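Local coordinates for protein PrhC (Penicillium brasilianum, PDB 5X9J) that acts as a homodimeric isomerase in the biosynthesis of paraherquonin, a fungal meroterpenoid with a highly congested hexacyclic skeleton, at residues Ile31-Lys36 with Leu50-Glu55; Gly44-Val49 with Glu82-Gly87; Gly98-Asp103 with Lys107-Arg112; Ala113-Asp118 with Gly122-Glu127; Asp155-Leu160 with Gln164-Leu169. All blocks are in the same frame, centred on the assembly; numbering follows the deposited sequence.

Overall arrangement
The chain first folds back where interaction 1 joins helix 26-43 to the end of helix 46-51, closing a helical loop. Interaction 2 begins inside that loop and crosses it, tying the start of helix 46-51 to helix 73-86. Interactions 3, 4 and 5 then follow in series, each closing a tight local turn. Interactions 3 and 4 are consecutive hairpins sharing strand 108-119 of the mixed sheet, and interaction 5 turns helix 150-162 into helix 167-173. Packing links these closures: A34 and I31 rest on the hairpin of interaction 3, W83 of interaction 2 meets Y124 of interaction 4, and I86 reaches L169 of interaction 5.

Interaction 1: Ile31-Lys36 with Leu50-Glu55; sequences IALAHK and LALRTE
K36 and L52 mark the nearest passage of the two backbones, their CA atoms lying 8.8 Å apart. Such a separation is wide enough that no main-chain bond spans the gap, and the contact illustrates how two chain segments can meet through side-chain ends alone. Residues 31-36 are helical throughout, whereas 50-55 leaves a helix, passes through L52 and turns toward the sheet. L52 supplies the whole of its own side of the contact through one methyl. With CG placed anti to the backbone N (chi1 -168°), the leucine sends CD1 out to the helix, where two residues one turn apart receive it. L33 meets it methyl to methyl, CD1 to L52 CD1 at 3.9 Å, both leucines being buried. K36, whose chain is fully extended, lays its outer end across the same methyl: CD, CE and NZ all pass close to it, with CE 3.9 Å from L52 CD1. The lysine thus lends its aliphatic part to the apolar cluster and roofs it on the solvent side. No polar bond is involved, and the contact is purely van der Waals packing. Around it, A34 faces the sheet, packing on I109 and F111 of strand 108-119 and on I94 of strand 90-94. Beyond L52 the chain is anchored by backbone bonds from L52 and T54 to V141, and L50 leans on N73 and R77 of helix 73-86.

Interaction 2: Gly44-Val49 with Glu82-Gly87; sequences GDMEAV and EWKHIG
K84 overlaps the turn between two helices, bringing its last methylene, CE, end-on to the methyl of M46 before its ammonium reaches the carbonyl of G44. The two side chains come tip to tip, M46 CE standing 3.6 Å from K84 CE. M46 arrives there by bending at chi2 and chi3, which brings its methyl round to face the incoming lysine. K84 is straight as far as CE and then kinks at chi4 (-133°), turning NZ aside to donate to G44 O at 2.6 Å. The approach lies in the carbonyl plane and uses a lone pair, with a C=O...N angle of 133°. G44 has the positive phi (75°) of a residue leaving a helix, and a CB there would be pressed tightly against K84 NZ. The next residue, D45, is the N-cap of helix 46-51: its OD1 accepts from A48 N at 3.1 Å, from well above the carboxylate plane, and more weakly from E47 N. From the position next to K84, W83 packs against Y124. The contact is therefore a surface contact of mixed chemistry, in which the lysine's charge is probably met in part by the carbonyl dipole at the end of helix 26-43, without a carboxylate in the contact.

Interaction 3: Gly98-Asp103 with Lys107-Arg112; sequences GTMVVD and KKIAFR
M100, just ahead of strand 101-103, reaches across to strand 108-119. CB and CG meet the same oxygen, CB 3.9 Å from A110 O and CG closer, 3.5 Å from it; SD and CE each find a new partner. SD rests 3.9 Å from I109 CD1, and the bend at chi3 (-74°) swings CE back to F111 CB. M100 and F111 run side by side in the same direction. V102 adds a second hydrophobic neighbour on this face, its CG2 3.9 Å from I109 CD1, and helix 26-43 covers the group. The backbone pairing beneath is regular up to D103. V101 and A110 exchange two nearly straight bonds, N to O 2.8 Å each way, and V102 with I109 forms the intervening non-hydrogen-bonded pair. On the opposite face V101 and D103 meet the second subunit, while A110 packs on I131. D103 OD2 forms a salt bridge with R27 of the second subunit and accepts from V102 N of that subunit. At the turn, D103 O accepts from K108 N at 3.1 Å and weakly from K107 N, whose residue has positive phi. Two residues opposite one make this a G1 beta bulge, the classic ending of a tight antiparallel hairpin, here placed at the dimer interface.

Interaction 4: Ala113-Asp118 with Gly122-Glu127; sequences AACSAD and GPYENE
C115 turns SG into the position between its backbone N and carbonyl carbon (chi1 62°), which brings the sulfur across the strand boundary to N126 CB, 3.6 Å away. Y124 takes the other course, CG anti to the backbone N (chi1 178°), and its ring lies along its own strand toward N126. The sulfur consequently stands obliquely to that ring, 5.4 Å from C115 SG to the Y124 centroid and 51° off the normal, a Cys sulfur-aromatic contact. N126 fastens the tyrosine: ND2 donates to Y124 OH at 2.8 Å, almost perfectly straight and in the amide plane. The other end of the amide is used as well, OD1 taking E127 N on a lone pair at 2.8 Å and also the backbone N of D149. With both ends engaged the amide is probably held against flipping. If N126 were an alanine, Y124 OH would probably lose the donor that fixes the ring, and D149 N would be left without this acceptor. Main-chain bonds join C115 with N126, 3.0 Å between N and O in both directions, and A117 with Y124. Between them S116 and E125 form a non-hydrogen-bonded pair, where S116 CA approaches Y124 O at 3.1 Å as a CA-H...O contact. L156 and K153 pack on the tyrosine, and on its other edge strand 108-119 bonds through A114 to W93 and through S116 to K91. Such a ladder is that of a classical antiparallel beta hairpin, strands 108-119 and 124-134, at the centre of a curved mixed sheet with helices packed against it.

Interaction 5: Asp155-Leu160 with Gln164-Leu169; sequences DLMNRL and QAAKGL
L160 and A165 meet where helix 150-162 ends in a Schellman motif, with Q164 as the positive-phi C-prime residue that reverses the chain. Once turned back, the second segment fits its small side chains into the relief of the helix. A166 is the key bump: its methyl CB settles in the shallow hollow bounded by M157 O, at 3.9 Å, and L160 CB, at 4.0 Å. Further along, L169 enters the furrow between M157 and L160. Its CB lies under the sulfur end of the methionine, 3.9 Å from M157 CE, while its CD1 abuts L160 CD1 at 3.7 Å. M157 reaches this place by curling, chi2 and chi3 being -58° and -61°, so that CE ends near A166 O and against L169 CB. Replacing M157 by a serine would remove that curled arm and would probably open a gap beside L169 CB and A166, giving helix 167-173 more freedom to shift. L169 is backed on its far side by Y79 and I86 of helix 73-86. One of the motif's backbone bonds runs from A165 N to L160 O, 2.8 Å, with the donor above the carbonyl plane.

Interaction 1: Ile31-Lys36 with Leu50-Glu55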
# COMPACT_ATOMS: atom_id res chain seq x y z
N ILE B 31 14.51 -7.98 8.93
CA ILE B 31 14.80 -6.57 8.71
C ILE B 31 15.99 -6.43 7.77
O ILE B 31 15.96 -5.63 6.83
CB ILE B 31 15.03 -5.85 10.05
CG1 ILE B 31 13.72 -5.80 10.84
CG2 ILE B 31 15.57 -4.42 9.84
CD1 ILE B 31 13.91 -5.43 12.31
N ALA B 32 17.05 -7.22 7.99
CA ALA B 32 18.21 -7.18 7.11
C ALA B 32 17.83 -7.56 5.68
O ALA B 32 18.34 -6.98 4.72
CB ALA B 32 19.31 -8.11 7.63
N LEU B 33 16.95 -8.55 5.53
CA LEU B 33 16.52 -8.95 4.20
C LEU B 33 15.80 -7.81 3.48
O LEU B 33 16.02 -7.58 2.29
CB LEU B 33 15.63 -10.19 4.29
CG LEU B 33 15.17 -10.74 2.93
CD1 LEU B 33 16.36 -11.26 2.15
CD2 LEU B 33 14.13 -11.84 3.12
N ALA B 34 14.97 -7.06 4.21
CA ALA B 34 14.25 -5.94 3.60
C ALA B 34 15.21 -4.85 3.14
O ALA B 34 15.09 -4.32 2.02
CB ALA B 34 13.23 -5.38 4.61
N HIS B 35 16.17 -4.48 3.99
CA HIS B 35 17.17 -3.49 3.57
C HIS B 35 17.98 -3.99 2.39
O HIS B 35 18.27 -3.23 1.46
CB HIS B 35 18.08 -3.15 4.74
CG HIS B 35 17.43 -2.30 5.79
ND1 HIS B 35 17.06 -0.99 5.55
CD2 HIS B 35 17.09 -2.56 7.07
CE1 HIS B 35 16.52 -0.48 6.65
NE2 HIS B 35 16.52 -1.42 7.58
N LYS B 36 18.35 -5.27 2.40
CA LYS B 36 19.12 -5.84 1.31
C LYS B 36 18.33 -5.81 0.01
O LYS B 36 18.86 -5.44 -1.05
CB LYS B 36 19.53 -7.27 1.66
CG LYS B 36 20.31 -7.99 0.56
CD LYS B 36 20.82 -9.33 1.07
CE LYS B 36 21.75 -10.00 0.05
NZ LYS B 36 22.09 -11.38 0.49
N LEU B 50 17.96 -11.15 -9.08
CA LEU B 50 17.48 -12.51 -9.26
C LEU B 50 18.09 -13.47 -8.26
O LEU B 50 17.43 -14.42 -7.82
CB LEU B 50 17.75 -12.95 -10.69
CG LEU B 50 16.90 -12.09 -11.62
CD1 LEU B 50 17.38 -12.17 -13.05
CD2 LEU B 50 15.44 -12.51 -11.53
N ALA B 51 19.34 -13.24 -7.86
CA ALA B 51 19.98 -14.11 -6.89
C ALA B 51 19.35 -14.02 -5.51
O ALA B 51 19.52 -14.93 -4.69
CB ALA B 51 21.47 -13.79 -6.80
N LEU B 52 18.63 -12.93 -5.22
CA LEU B 52 17.94 -12.82 -3.94
C LEU B 52 16.61 -13.57 -3.91
O LEU B 52 16.05 -13.78 -2.83
CB LEU B 52 17.73 -11.34 -3.60
CG LEU B 52 17.27 -11.01 -2.18
CD1 LEU B 52 18.33 -11.46 -1.17
CD2 LEU B 52 16.96 -9.53 -2.04
N ARG B 53 16.10 -13.99 -5.06
CA ARG B 53 14.79 -14.60 -5.16
C ARG B 53 14.90 -16.11 -5.33
O ARG B 53 15.83 -16.61 -5.96
CB ARG B 53 14.01 -14.02 -6.33
CG ARG B 53 13.87 -12.54 -6.25
CD ARG B 53 13.22 -11.99 -7.48
NE ARG B 53 13.22 -10.54 -7.42
CZ ARG B 53 12.26 -9.77 -7.92
NH1 ARG B 53 11.19 -10.34 -8.50
NH2 ARG B 53 12.36 -8.45 -7.81
N THR B 54 13.93 -16.83 -4.76
CA THR B 54 13.76 -18.23 -5.14
C THR B 54 13.40 -18.32 -6.61
O THR B 54 12.96 -17.34 -7.23
CB THR B 54 12.67 -18.88 -4.30
OG1 THR B 54 11.42 -18.25 -4.60
CG2 THR B 54 12.97 -18.71 -2.83
N GLU B 55 13.60 -19.51 -7.19
CA GLU B 55 13.26 -19.71 -8.59
C GLU B 55 11.78 -19.50 -8.87
O GLU B 55 11.40 -19.06 -9.96
CB GLU B 55 13.68 -21.11 -9.05
CG GLU B 55 15.17 -21.24 -9.38
CD GLU B 55 15.46 -22.38 -10.36
OE1 GLU B 55 14.49 -22.94 -10.93
OE2 GLU B 55 16.65 -22.70 -10.56

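Interaction 2: Gly44-Val49 with Glu82-Gly87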
# COMPACT_ATOMS: atom_id res chain seq x y z
N GLY B 44 20.90 -1.36 -9.02
CA GLY B 44 20.66 -1.64 -10.42
C GLY B 44 21.22 -2.95 -10.94
O GLY B 44 21.18 -3.18 -12.15
N ASP B 45 21.72 -3.82 -10.06
CA ASP B 45 22.38 -5.06 -10.48
C ASP B 45 21.34 -6.15 -10.67
O ASP B 45 20.83 -6.72 -9.70
CB ASP B 45 23.43 -5.48 -9.45
CG ASP B 45 24.26 -6.68 -9.90
OD1 ASP B 45 23.78 -7.51 -10.70
OD2 ASP B 45 25.41 -6.80 -9.42
N MET B 46 21.05 -6.47 -11.94
CA MET B 46 19.99 -7.42 -12.26
C MET B 46 20.32 -8.82 -11.75
O MET B 46 19.43 -9.56 -11.30
CB MET B 46 19.77 -7.45 -13.77
CG MET B 46 18.35 -7.78 -14.19
SD MET B 46 17.12 -6.81 -13.28
CE MET B 46 17.72 -5.12 -13.47
N GLU B 47 21.59 -9.21 -11.81
CA GLU B 47 21.95 -10.55 -11.36
C GLU B 47 21.78 -10.68 -9.86
O GLU B 47 21.32 -11.72 -9.37
CB GLU B 47 23.38 -10.89 -11.78
CG GLU B 47 23.74 -10.50 -13.22
CD GLU B 47 22.86 -11.18 -14.27
OE1 GLU B 47 22.32 -12.28 -14.00
OE2 GLU B 47 22.70 -10.60 -15.38
N ALA B 48 22.13 -9.64 -9.11
CA ALA B 48 21.90 -9.67 -7.67
C ALA B 48 20.40 -9.69 -7.34
O ALA B 48 19.98 -10.33 -6.38
CB ALA B 48 22.58 -8.47 -7.00
N VAL B 49 19.59 -8.98 -8.13
CA VAL B 49 18.13 -9.02 -7.94
C VAL B 49 17.65 -10.45 -7.99
O VAL B 49 17.02 -10.95 -7.05
CB VAL B 49 17.42 -8.16 -9.00
CG1 VAL B 49 15.92 -8.47 -9.01
CG2 VAL B 49 17.64 -6.68 -8.75
N GLU B 82 12.85 -2.59 -19.27
CA GLU B 82 12.05 -1.48 -19.79
C GLU B 82 12.21 -0.24 -18.93
O GLU B 82 12.31 0.88 -19.45
CB GLU B 82 10.58 -1.88 -19.88
CG GLU B 82 10.31 -3.03 -20.83
CD GLU B 82 10.56 -2.67 -22.30
OE1 GLU B 82 10.69 -1.46 -22.63
OE2 GLU B 82 10.63 -3.60 -23.13
N TRP B 83 12.24 -0.43 -17.61
CA TRP B 83 12.50 0.69 -16.72
C TRP B 83 13.85 1.34 -17.03
O TRP B 83 13.95 2.57 -17.07
CB TRP B 83 12.47 0.25 -15.26
CG TRP B 83 12.65 1.43 -14.41
CD1 TRP B 83 13.81 1.88 -13.85
CD2 TRP B 83 11.63 2.38 -14.07
NE1 TRP B 83 13.57 3.05 -13.14
CE2 TRP B 83 12.24 3.37 -13.26
CE3 TRP B 83 10.26 2.48 -14.34
CZ2 TRP B 83 11.53 4.45 -12.73
CZ3 TRP B 83 9.55 3.54 -13.81
CH2 TRP B 83 10.18 4.51 -13.02
N LYS B 84 14.89 0.53 -17.23
CA LYS B 84 16.22 1.09 -17.46
C LYS B 84 16.31 1.85 -18.78
O LYS B 84 17.10 2.79 -18.90
CB LYS B 84 17.28 -0.01 -17.40
CG LYS B 84 17.48 -0.63 -16.03
CD LYS B 84 18.73 -1.48 -15.99
CE LYS B 84 19.05 -1.94 -14.56
NZ LYS B 84 20.50 -1.74 -14.22
N HIS B 85 15.52 1.47 -19.79
CA HIS B 85 15.50 2.22 -21.04
C HIS B 85 14.97 3.63 -20.86
O HIS B 85 15.33 4.54 -21.62
CB HIS B 85 14.65 1.51 -22.10
CG HIS B 85 15.27 0.28 -22.68
ND1 HIS B 85 14.53 -0.73 -23.26
CD2 HIS B 85 16.57 -0.11 -22.78
CE1 HIS B 85 15.33 -1.69 -23.68
NE2 HIS B 85 16.58 -1.33 -23.41
N ILE B 86 14.08 3.85 -19.89
CA ILE B 86 13.45 5.16 -19.75
C ILE B 86 13.90 5.91 -18.51
O ILE B 86 13.57 7.10 -18.38
CB ILE B 86 11.91 5.05 -19.79
CG1 ILE B 86 11.35 4.25 -18.62
CG2 ILE B 86 11.48 4.42 -21.11
CD1 ILE B 86 11.11 5.06 -17.36
N GLY B 87 14.64 5.28 -17.60
CA GLY B 87 15.02 5.93 -16.37
C GLY B 87 16.47 5.65 -16.02
O GLY B 87 17.06 4.68 -16.48

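Interaction 3: Gly98-Asp103 with Lys107-Arg112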
# COMPACT_ATOMS: atom_id res chain seq x y z
N GLY B 98 9.98 2.86 11.81
CA GLY B 98 9.19 2.48 12.97
C GLY B 98 7.84 1.87 12.63
O GLY B 98 7.21 1.26 13.50
N THR B 99 7.36 2.03 11.40
CA THR B 99 6.05 1.47 11.06
C THR B 99 6.15 0.09 10.43
O THR B 99 5.12 -0.52 10.12
CB THR B 99 5.28 2.40 10.14
OG1 THR B 99 5.91 2.46 8.86
CG2 THR B 99 5.25 3.77 10.74
N MET B 100 7.37 -0.41 10.28
CA MET B 100 7.63 -1.74 9.74
C MET B 100 6.90 -2.81 10.53
O MET B 100 6.76 -2.71 11.75
CB MET B 100 9.13 -1.96 9.79
CG MET B 100 9.68 -3.15 9.11
SD MET B 100 11.48 -2.99 9.24
CE MET B 100 11.82 -1.72 8.06
N VAL B 101 6.43 -3.85 9.84
CA VAL B 101 5.69 -4.94 10.48
C VAL B 101 6.46 -6.23 10.21
O VAL B 101 6.63 -6.61 9.05
CB VAL B 101 4.25 -5.04 9.93
CG1 VAL B 101 3.45 -6.11 10.70
CG2 VAL B 101 3.56 -3.67 10.01
N VAL B 102 6.93 -6.88 11.27
CA VAL B 102 7.78 -8.06 11.12
C VAL B 102 7.08 -9.28 11.71
O VAL B 102 6.78 -9.31 12.91
CB VAL B 102 9.16 -7.86 11.78
CG1 VAL B 102 10.10 -8.97 11.36
CG2 VAL B 102 9.74 -6.50 11.42
N ASP B 103 6.85 -10.30 10.88
CA ASP B 103 6.13 -11.52 11.26
C ASP B 103 7.16 -12.66 11.33
O ASP B 103 7.43 -13.33 10.34
CB ASP B 103 5.00 -11.84 10.26
CG ASP B 103 4.04 -12.93 10.76
OD1 ASP B 103 4.45 -13.77 11.61
OD2 ASP B 103 2.87 -12.96 10.30
N LYS B 107 7.66 -15.56 8.69
CA LYS B 107 8.80 -15.11 7.87
C LYS B 107 8.34 -14.10 6.81
O LYS B 107 8.70 -14.19 5.64
CB LYS B 107 9.52 -16.30 7.22
CG LYS B 107 9.87 -17.45 8.18
CD LYS B 107 10.93 -17.06 9.19
CE LYS B 107 11.33 -18.25 10.06
NZ LYS B 107 10.23 -18.65 10.99
N LYS B 108 7.54 -13.14 7.25
CA LYS B 108 7.05 -12.06 6.40
C LYS B 108 7.44 -10.72 7.01
O LYS B 108 7.54 -10.57 8.23
CB LYS B 108 5.53 -12.09 6.26
CG LYS B 108 4.96 -13.07 5.24
CD LYS B 108 3.44 -13.17 5.46
CE LYS B 108 2.70 -13.51 4.18
NZ LYS B 108 2.82 -14.93 3.76
N ILE B 109 7.60 -9.72 6.14
CA ILE B 109 7.88 -8.38 6.62
C ILE B 109 7.20 -7.38 5.68
O ILE B 109 7.23 -7.53 4.46
CB ILE B 109 9.40 -8.14 6.74
CG1 ILE B 109 9.69 -6.74 7.29
CG2 ILE B 109 10.12 -8.39 5.40
CD1 ILE B 109 11.17 -6.58 7.80
N ALA B 110 6.57 -6.38 6.27
CA ALA B 110 5.96 -5.30 5.51
C ALA B 110 6.68 -4.01 5.88
O ALA B 110 6.90 -3.74 7.06
CB ALA B 110 4.46 -5.17 5.81
N PHE B 111 7.06 -3.23 4.87
CA PHE B 111 7.77 -1.99 5.15
C PHE B 111 7.39 -0.93 4.14
O PHE B 111 7.01 -1.23 3.01
CB PHE B 111 9.29 -2.20 5.16
CG PHE B 111 9.84 -2.78 3.88
CD1 PHE B 111 10.31 -1.95 2.87
CD2 PHE B 111 9.91 -4.15 3.70
CE1 PHE B 111 10.85 -2.48 1.71
CE2 PHE B 111 10.42 -4.69 2.55
CZ PHE B 111 10.91 -3.85 1.54
N ARG B 112 7.49 0.32 4.57
CA ARG B 112 7.30 1.46 3.69
C ARG B 112 8.61 1.79 2.99
O ARG B 112 9.69 1.70 3.59
CB ARG B 112 6.81 2.66 4.49
CG ARG B 112 5.44 2.50 5.11
CD ARG B 112 5.07 3.77 5.86
NE ARG B 112 4.73 4.85 4.94
CZ ARG B 112 4.43 6.09 5.32
NH1 ARG B 112 4.46 6.41 6.61
NH2 ARG B 112 4.11 7.00 4.42

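Interaction 4: Ala113-Asp118 with Gly122-Glu127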
# COMPACT_ATOMS: atom_id res chain seq x y z
N ALA B 113 8.52 2.16 1.72
CA ALA B 113 9.70 2.48 0.94
C ALA B 113 9.38 3.68 0.05
O ALA B 113 8.22 4.01 -0.20
CB ALA B 113 10.15 1.29 0.09
N ALA B 114 10.44 4.35 -0.39
CA ALA B 114 10.33 5.42 -1.36
C ALA B 114 11.28 5.11 -2.51
O ALA B 114 12.25 4.36 -2.35
CB ALA B 114 10.66 6.79 -0.75
N CYS B 115 10.99 5.67 -3.67
CA CYS B 115 11.85 5.51 -4.83
C CYS B 115 11.87 6.81 -5.61
O CYS B 115 10.98 7.66 -5.48
CB CYS B 115 11.41 4.36 -5.73
SG CYS B 115 9.77 4.58 -6.42
N SER B 116 12.91 6.95 -6.42
CA SER B 116 13.08 8.12 -7.27
C SER B 116 13.94 7.75 -8.45
O SER B 116 14.70 6.77 -8.42
CB SER B 116 13.72 9.29 -6.51
OG SER B 116 15.00 8.92 -6.00
N ALA B 117 13.80 8.53 -9.52
CA ALA B 117 14.58 8.33 -10.73
C ALA B 117 14.44 9.57 -11.60
O ALA B 117 13.43 10.28 -11.54
CB ALA B 117 14.13 7.09 -11.51
N ASP B 118 15.49 9.83 -12.39
CA ASP B 118 15.35 10.68 -13.56
C ASP B 118 14.85 9.83 -14.71
O ASP B 118 15.23 8.67 -14.85
CB ASP B 118 16.69 11.33 -13.90
CG ASP B 118 17.09 12.36 -12.88
OD1 ASP B 118 16.30 13.31 -12.65
OD2 ASP B 118 18.17 12.21 -12.27
N GLY B 122 10.97 13.25 -17.16
CA GLY B 122 11.25 14.14 -16.06
C GLY B 122 11.43 13.38 -14.76
O GLY B 122 11.37 12.15 -14.72
N PRO B 123 11.65 14.12 -13.67
CA PRO B 123 11.87 13.47 -12.37
C PRO B 123 10.67 12.63 -11.95
O PRO B 123 9.52 12.97 -12.22
CB PRO B 123 12.10 14.65 -11.43
CG PRO B 123 12.54 15.78 -12.34
CD PRO B 123 11.75 15.58 -13.59
N TYR B 124 10.96 11.52 -11.28
CA TYR B 124 9.94 10.59 -10.81
C TYR B 124 10.17 10.33 -9.34
O TYR B 124 11.30 10.07 -8.92
CB TYR B 124 9.98 9.28 -11.59
CG TYR B 124 8.99 8.23 -11.15
CD1 TYR B 124 7.62 8.49 -11.16
CD2 TYR B 124 9.41 6.95 -10.77
CE1 TYR B 124 6.70 7.51 -10.79
CE2 TYR B 124 8.50 5.97 -10.39
CZ TYR B 124 7.14 6.27 -10.40
OH TYR B 124 6.24 5.30 -10.05
N GLU B 125 9.11 10.42 -8.55
CA GLU B 125 9.17 10.06 -7.14
C GLU B 125 7.91 9.29 -6.79
O GLU B 125 6.81 9.67 -7.21
CB GLU B 125 9.31 11.30 -6.26
CG GLU B 125 10.62 12.05 -6.53
CD GLU B 125 10.71 13.39 -5.82
OE1 GLU B 125 9.66 13.93 -5.42
OE2 GLU B 125 11.85 13.89 -5.67
N ASN B 126 8.07 8.19 -6.06
CA ASN B 126 6.92 7.43 -5.62
C ASN B 126 7.21 6.92 -4.21
O ASN B 126 8.34 6.99 -3.72
CB ASN B 126 6.58 6.29 -6.59
CG ASN B 126 5.08 6.01 -6.65
OD1 ASN B 126 4.39 6.18 -5.66
ND2 ASN B 126 4.57 5.59 -7.81
N GLU B 127 6.15 6.46 -3.55
CA GLU B 127 6.22 5.89 -2.22
C GLU B 127 5.42 4.60 -2.23
O GLU B 127 4.42 4.47 -2.94
CB GLU B 127 5.70 6.87 -1.16
CG GLU B 127 6.62 8.10 -0.99
CD GLU B 127 6.00 9.21 -0.15
OE1 GLU B 127 5.16 8.91 0.73
OE2 GLU B 127 6.35 10.39 -0.38

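Interaction 5: Asp155-Leu160 with Gln164-Leu169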
# COMPACT_ATOMS: atom_id res chain seq x y z
N ASP B 155 0.88 9.45 -13.88
CA ASP B 155 1.42 10.71 -14.38
C ASP B 155 2.73 10.49 -15.12
O ASP B 155 2.97 11.09 -16.17
CB ASP B 155 1.64 11.70 -13.23
CG ASP B 155 0.33 12.31 -12.70
OD1 ASP B 155 -0.72 12.20 -13.38
OD2 ASP B 155 0.36 12.91 -11.59
N LEU B 156 3.59 9.62 -14.59
CA LEU B 156 4.82 9.27 -15.31
C LEU B 156 4.50 8.65 -16.66
O LEU B 156 5.06 9.05 -17.69
CB LEU B 156 5.68 8.31 -14.48
CG LEU B 156 6.89 7.75 -15.24
CD1 LEU B 156 7.86 8.86 -15.67
CD2 LEU B 156 7.61 6.70 -14.43
N MET B 157 3.57 7.68 -16.68
CA MET B 157 3.20 7.03 -17.94
C MET B 157 2.64 8.04 -18.94
O MET B 157 2.92 7.94 -20.14
CB MET B 157 2.17 5.93 -17.69
CG MET B 157 2.68 4.81 -16.81
SD MET B 157 4.15 4.05 -17.53
CE MET B 157 3.46 3.47 -19.08
N ASN B 158 1.85 9.00 -18.47
CA ASN B 158 1.34 10.04 -19.36
C ASN B 158 2.48 10.89 -19.92
O ASN B 158 2.49 11.23 -21.10
CB ASN B 158 0.33 10.92 -18.63
CG ASN B 158 -0.98 10.20 -18.34
OD1 ASN B 158 -1.30 9.17 -18.94
ND2 ASN B 158 -1.76 10.76 -17.42
N ARG B 159 3.43 11.28 -19.07
CA ARG B 159 4.56 12.07 -19.54
C ARG B 159 5.41 11.29 -20.53
O ARG B 159 5.86 11.84 -21.54
CB ARG B 159 5.40 12.56 -18.36
CG ARG B 159 4.73 13.68 -17.54
CD ARG B 159 5.63 14.15 -16.40
NE ARG B 159 5.54 13.26 -15.24
CZ ARG B 159 6.54 12.98 -14.40
NH1 ARG B 159 7.75 13.51 -14.56
NH2 ARG B 159 6.31 12.15 -13.39
N LEU B 160 5.63 9.99 -20.26
CA LEU B 160 6.37 9.15 -21.18
C LEU B 160 5.64 9.00 -22.51
O LEU B 160 6.27 9.03 -23.58
CB LEU B 160 6.61 7.76 -20.57
CG LEU B 160 7.54 7.67 -19.36
CD1 LEU B 160 7.57 6.23 -18.83
CD2 LEU B 160 8.96 8.15 -19.70
N GLN B 164 6.58 9.50 -26.70
CA GLN B 164 6.67 8.24 -27.44
C GLN B 164 7.49 7.18 -26.71
O GLN B 164 8.04 6.27 -27.33
CB GLN B 164 7.23 8.45 -28.85
CG GLN B 164 6.55 9.56 -29.62
CD GLN B 164 5.08 9.29 -29.84
OE1 GLN B 164 4.65 8.14 -29.88
NE2 GLN B 164 4.30 10.35 -29.98
N ALA B 165 7.57 7.27 -25.38
CA ALA B 165 8.45 6.40 -24.62
C ALA B 165 7.71 5.48 -23.65
O ALA B 165 8.33 4.96 -22.72
CB ALA B 165 9.48 7.23 -23.86
N ALA B 166 6.40 5.26 -23.85
CA ALA B 166 5.59 4.54 -22.87
C ALA B 166 5.29 3.09 -23.24
O ALA B 166 4.89 2.31 -22.36
CB ALA B 166 4.26 5.26 -22.63
N LYS B 167 5.44 2.70 -24.51
CA LYS B 167 4.90 1.41 -24.93
C LYS B 167 5.56 0.24 -24.22
O LYS B 167 4.90 -0.76 -23.93
CB LYS B 167 5.01 1.26 -26.45
CG LYS B 167 4.08 2.19 -27.21
CD LYS B 167 4.01 1.86 -28.70
CE LYS B 167 2.99 2.73 -29.40
NZ LYS B 167 3.00 2.54 -30.89
N GLY B 168 6.86 0.34 -23.91
CA GLY B 168 7.53 -0.75 -23.22
C GLY B 168 6.98 -0.99 -21.82
O GLY B 168 6.65 -2.12 -21.46
N LEU B 169 6.89 0.06 -21.01
CA LEU B 169 6.32 -0.09 -19.68
C LEU B 169 4.83 -0.43 -19.74
O LEU B 169 4.33 -1.21 -18.93
CB LEU B 169 6.55 1.17 -18.85
CG LEU B 169 7.97 1.41 -18.35
CD1 LEU B 169 8.05 2.74 -17.63
CD2 LEU B 169 8.40 0.26 -17.43